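Local coordinates for protein putative mandelate racemase/muconate lactonizing enzyme (Bordetella bronchiseptica, PDB 3DDM) that belongs to the mandelate racemase/muconate lactonizing enzyme family, with an enolase-type N-terminal domain joined to a TIM-barrel domain, at residues H36-S48 with G55-E67. The protein carries 1 engineered substitution. Sequence-based numbering, arbitrary orientation.
Sequences HDRPAVLVEVEDS and GEVWCNFPACGAE
The β hairpin of the enolase-type N-terminal domain, strands 37-46 and 52-56, forms this contact together with the loop that follows it. V43 and G55 are an antiparallel hydrogen-bonded pair: V43 N donates to G55 O (2.8 Å) and G55 N to V43 O (2.8 Å). V57 N adds a nearly straight bond to V41 O at 2.9 Å. L42 and E56 form the neighbouring antiparallel non-hydrogen-bonded pair, and L42 CD2 lies 3.8 Å from E56 OE1. The E56 carboxylate is hydrogen-bonded to G315 N, A312 N and Y309 OH. V41 and V43 point to the other face of the sheet. The V43 and V57 side chains cross at about a right angle, with V43 CG1 4.0 Å from V57 CG2. V41 CG2, set beside its backbone N, meets A66 CB at 3.8 Å, at the start of helix 65-81. Further along, C59 SG packs against A40 CA (3.7 Å) and the P39 ring. R38 NH2 comes within 3.6 Å of N60 OD1, but the salt bridge of R38 is to D338. Backbone bonds therefore fix the register, apolar contacts seat helix 65-81 on one face, and partners elsewhere hold the polar ends of R38 and E56.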
loop_
_atom_site.group_PDB
_atom_site.type_symbol
_atom_site.label_atom_id
_atom_site.label_comp_id
_atom_site.label_asym_id
_atom_site.label_seq_id
_atom_site.Cartn_x
_atom_site.Cartn_y
_atom_site.Cartn_z
ATOM N N HIS A 36 -3.914 21.254 -4.782
ATOM C CA HIS A 36 -4.343 21.504 -6.157
ATOM C C HIS A 36 -5.861 21.368 -6.254
ATOM O O HIS A 36 -6.531 22.156 -6.923
ATOM C CB HIS A 36 -3.694 20.500 -7.110
ATOM C CG HIS A 36 -2.218 20.347 -6.917
ATOM N ND1 HIS A 36 -1.657 19.991 -5.707
ATOM C CD2 HIS A 36 -1.186 20.477 -7.786
ATOM C CE1 HIS A 36 -0.345 19.909 -5.840
ATOM N NE2 HIS A 36 -0.033 20.199 -7.091
ATOM N N ASP A 37 -6.390 20.346 -5.591
ATOM C CA ASP A 37 -7.825 20.084 -5.566
ATOM C C ASP A 37 -8.147 19.105 -4.437
ATOM O O ASP A 37 -7.320 18.270 -4.068
ATOM C CB ASP A 37 -8.293 19.506 -6.901
ATOM C CG ASP A 37 -7.607 18.200 -7.240
ATOM O OD1 ASP A 37 -6.397 18.228 -7.560
ATOM O OD2 ASP A 37 -8.274 17.141 -7.174
ATOM N N ARG A 38 -9.352 19.228 -3.888
ATOM C CA ARG A 38 -9.808 18.368 -2.803
ATOM C C ARG A 38 -10.528 17.176 -3.420
ATOM O O ARG A 38 -11.533 17.340 -4.105
ATOM C CB ARG A 38 -10.759 19.149 -1.897
ATOM C CG ARG A 38 -10.209 20.513 -1.477
ATOM C CD ARG A 38 -9.933 20.590 0.016
ATOM N NE ARG A 38 -8.959 19.593 0.444
ATOM C CZ ARG A 38 -8.872 19.122 1.684
ATOM N NH1 ARG A 38 -9.699 19.553 2.626
ATOM N NH2 ARG A 38 -7.955 18.209 1.979
ATOM N N PRO A 39 -10.014 15.957 -3.195
ATOM C CA PRO A 39 -10.618 14.741 -3.742
ATOM C C PRO A 39 -11.609 14.092 -2.789
ATOM O O PRO A 39 -11.665 14.431 -1.618
ATOM C CB PRO A 39 -9.410 13.855 -3.985
ATOM C CG PRO A 39 -8.592 14.138 -2.765
ATOM C CD PRO A 39 -8.703 15.655 -2.589
ATOM N N ALA A 40 -12.387 13.150 -3.302
ATOM C CA ALA A 40 -13.359 12.438 -2.483
ATOM C C ALA A 40 -13.883 11.194 -3.204
ATOM O O ALA A 40 -13.989 11.169 -4.432
ATOM C CB ALA A 40 -14.511 13.354 -2.132
ATOM N N VAL A 41 -14.181 10.150 -2.440
ATOM C CA VAL A 41 -14.730 8.926 -3.014
ATOM C C VAL A 41 -15.903 8.515 -2.142
ATOM O O VAL A 41 -15.725 8.114 -0.992
ATOM C CB VAL A 41 -13.703 7.772 -3.049
ATOM C CG1 VAL A 41 -14.359 6.520 -3.602
ATOM C CG2 VAL A 41 -12.529 8.144 -3.918
ATOM N N LEU A 42 -17.106 8.651 -2.685
ATOM C CA LEU A 42 -18.312 8.282 -1.957
ATOM C C LEU A 42 -18.777 6.926 -2.473
ATOM O O LEU A 42 -18.697 6.641 -3.670
ATOM C CB LEU A 42 -19.403 9.340 -2.164
ATOM C CG LEU A 42 -19.042 10.795 -1.804
ATOM C CD1 LEU A 42 -20.256 11.700 -2.026
ATOM C CD2 LEU A 42 -18.571 10.883 -0.355
ATOM N N VAL A 43 -19.238 6.072 -1.572
ATOM C CA VAL A 43 -19.709 4.757 -1.988
ATOM C C VAL A 43 -21.145 4.545 -1.559
ATOM O O VAL A 43 -21.559 5.008 -0.489
ATOM C CB VAL A 43 -18.827 3.627 -1.412
ATOM C CG1 VAL A 43 -17.490 3.604 -2.137
ATOM C CG2 VAL A 43 -18.606 3.846 0.075
ATOM N N GLU A 44 -21.907 3.874 -2.418
ATOM C CA GLU A 44 -23.302 3.585 -2.122
ATOM C C GLU A 44 -23.561 2.112 -2.324
ATOM O O GLU A 44 -23.328 1.581 -3.400
ATOM C CB GLU A 44 -24.240 4.395 -3.022
ATOM C CG GLU A 44 -24.090 4.129 -4.509
ATOM C CD GLU A 44 -25.201 4.771 -5.333
ATOM O OE1 GLU A 44 -26.388 4.560 -5.013
ATOM O OE2 GLU A 44 -24.890 5.478 -6.312
ATOM N N VAL A 45 -24.014 1.445 -1.273
ATOM C CA VAL A 45 -24.326 0.031 -1.361
ATOM C C VAL A 45 -25.834 -0.155 -1.412
ATOM O O VAL A 45 -26.541 0.256 -0.492
ATOM C CB VAL A 45 -23.807 -0.744 -0.148
ATOM C CG1 VAL A 45 -24.259 -2.203 -0.253
ATOM C CG2 VAL A 45 -22.286 -0.643 -0.075
ATOM N N GLU A 46 -26.330 -0.759 -2.487
ATOM C CA GLU A 46 -27.758 -0.999 -2.611
ATOM C C GLU A 46 -28.121 -2.398 -2.133
ATOM O O GLU A 46 -27.505 -3.394 -2.516
ATOM C CB GLU A 46 -28.240 -0.831 -4.048
ATOM C CG GLU A 46 -29.758 -0.778 -4.125
ATOM C CD GLU A 46 -30.277 -0.758 -5.542
ATOM O OE1 GLU A 46 -29.758 0.045 -6.349
ATOM O OE2 GLU A 46 -31.210 -1.537 -5.847
ATOM N N ASP A 47 -29.146 -2.442 -1.296
ATOM C CA ASP A 47 -29.674 -3.657 -0.697
ATOM C C ASP A 47 -30.414 -4.506 -1.727
ATOM O O ASP A 47 -30.703 -4.055 -2.838
ATOM C CB ASP A 47 -30.645 -3.248 0.408
ATOM C CG ASP A 47 -30.886 -4.332 1.408
ATOM O OD1 ASP A 47 -31.617 -4.058 2.387
ATOM O OD2 ASP A 47 -30.349 -5.446 1.224
ATOM N N SER A 48 -30.727 -5.737 -1.343
ATOM C CA SER A 48 -31.468 -6.648 -2.209
ATOM C C SER A 48 -32.935 -6.196 -2.236
ATOM O O SER A 48 -33.701 -6.599 -3.110
ATOM C CB SER A 48 -31.382 -8.076 -1.675
ATOM O OG SER A 48 -31.902 -8.140 -0.358
ATOM N N GLY A 55 -21.381 5.781 2.172
ATOM C CA GLY A 55 -20.134 5.819 2.911
ATOM C C GLY A 55 -19.070 6.626 2.183
ATOM O O GLY A 55 -19.291 7.104 1.064
ATOM N N GLU A 56 -17.912 6.778 2.819
ATOM C CA GLU A 56 -16.801 7.518 2.228
ATOM C C GLU A 56 -15.506 6.730 2.399
ATOM O O GLU A 56 -15.292 6.084 3.419
ATOM C CB GLU A 56 -16.649 8.897 2.891
ATOM C CG GLU A 56 -15.711 9.819 2.120
ATOM C CD GLU A 56 -15.737 11.275 2.590
ATOM O OE1 GLU A 56 -16.832 11.803 2.884
ATOM O OE2 GLU A 56 -14.652 11.901 2.642
ATOM N N VAL A 57 -14.648 6.763 1.390
ATOM C CA VAL A 57 -13.375 6.068 1.484
ATOM C C VAL A 57 -12.279 7.117 1.558
ATOM O O VAL A 57 -12.127 7.924 0.644
ATOM C CB VAL A 57 -13.111 5.166 0.263
ATOM C CG1 VAL A 57 -11.739 4.519 0.392
ATOM C CG2 VAL A 57 -14.189 4.104 0.154
ATOM N N TRP A 58 -11.530 7.111 2.658
ATOM C CA TRP A 58 -10.437 8.055 2.854
ATOM C C TRP A 58 -9.572 8.095 1.599
ATOM O O TRP A 58 -9.263 7.046 1.006
ATOM C CB TRP A 58 -9.578 7.620 4.036
ATOM C CG TRP A 58 -8.475 8.585 4.353
ATOM C CD1 TRP A 58 -8.561 9.699 5.145
ATOM C CD2 TRP A 58 -7.133 8.552 3.852
ATOM N NE1 TRP A 58 -7.357 10.361 5.165
ATOM C CE2 TRP A 58 -6.462 9.679 4.381
ATOM C CE3 TRP A 58 -6.433 7.683 3.003
ATOM C CZ2 TRP A 58 -5.120 9.959 4.091
ATOM C CZ3 TRP A 58 -5.104 7.961 2.712
ATOM C CH2 TRP A 58 -4.460 9.091 3.257
ATOM N N CYS A 59 -9.169 9.292 1.186
ATOM C CA CYS A 59 -8.335 9.385 -0.003
ATOM C C CYS A 59 -7.581 10.697 -0.130
ATOM O O CYS A 59 -7.317 11.154 -1.240
ATOM C CB CYS A 59 -9.187 9.167 -1.260
ATOM S SG CYS A 59 -10.261 10.563 -1.690
ATOM N N ASN A 60 -7.216 11.309 0.985
ATOM C CA ASN A 60 -6.504 12.578 0.881
ATOM C C ASN A 60 -5.154 12.440 0.197
ATOM O O ASN A 60 -4.809 13.256 -0.647
ATOM C CB ASN A 60 -6.341 13.229 2.256
ATOM C CG ASN A 60 -7.635 13.843 2.758
ATOM O OD1 ASN A 60 -8.273 14.630 2.055
ATOM N ND2 ASN A 60 -8.030 13.486 3.975
ATOM N N PHE A 61 -4.401 11.404 0.546
ATOM C CA PHE A 61 -3.098 11.181 -0.063
ATOM C C PHE A 61 -2.986 9.762 -0.617
ATOM O O PHE A 61 -3.609 8.834 -0.099
ATOM C CB PHE A 61 -1.971 11.412 0.953
ATOM C CG PHE A 61 -2.039 12.735 1.655
ATOM C CD1 PHE A 61 -2.609 12.836 2.925
ATOM C CD2 PHE A 61 -1.542 13.886 1.049
ATOM C CE1 PHE A 61 -2.683 14.070 3.587
ATOM C CE2 PHE A 61 -1.610 15.129 1.699
ATOM C CZ PHE A 61 -2.182 15.219 2.971
ATOM N N PRO A 62 -2.226 9.587 -1.713
ATOM C CA PRO A 62 -1.515 10.671 -2.401
ATOM C C PRO A 62 -2.570 11.477 -3.157
ATOM O O PRO A 62 -3.725 11.064 -3.206
ATOM C CB PRO A 62 -0.566 9.918 -3.334
ATOM C CG PRO A 62 -1.363 8.698 -3.686
ATOM C CD PRO A 62 -1.926 8.285 -2.338
ATOM N N ALA A 63 -2.194 12.611 -3.740
ATOM C CA ALA A 63 -3.169 13.420 -4.470
ATOM C C ALA A 63 -3.870 12.633 -5.582
ATOM O O ALA A 63 -5.039 12.879 -5.873
ATOM C CB ALA A 63 -2.501 14.649 -5.048
ATOM N N CYS A 64 -3.176 11.668 -6.180
ATOM C CA CYS A 64 -3.754 10.871 -7.270
ATOM C C CYS A 64 -4.451 9.568 -6.853
ATOM O O CYS A 64 -4.984 8.845 -7.701
ATOM C CB CYS A 64 -2.655 10.507 -8.257
ATOM S SG CYS A 64 -1.482 9.354 -7.518
ATOM N N GLY A 65 -4.451 9.266 -5.559
ATOM C CA GLY A 65 -5.039 8.021 -5.088
ATOM C C GLY A 65 -6.532 7.748 -5.113
ATOM O O GLY A 65 -6.919 6.603 -4.927
ATOM N N ALA A 66 -7.369 8.756 -5.352
ATOM C CA ALA A 66 -8.830 8.571 -5.336
ATOM C C ALA A 66 -9.417 7.594 -6.357
ATOM O O ALA A 66 -10.257 6.768 -6.016
ATOM C CB ALA A 66 -9.528 9.924 -5.459
ATOM N N GLU A 67 -8.986 7.690 -7.608
ATOM C CA GLU A 67 -9.495 6.804 -8.653
ATOM C C GLU A 67 -9.184 5.330 -8.353
ATOM O O GLU A 67 -10.043 4.452 -8.484
ATOM C CB GLU A 67 -8.891 7.190 -10.009
ATOM C CG GLU A 67 -9.401 8.508 -10.622
ATOM C CD GLU A 67 -8.936 9.764 -9.889
ATOM O OE1 GLU A 67 -7.959 9.672 -9.108
ATOM O OE2 GLU A 67 -9.534 10.850 -10.108
#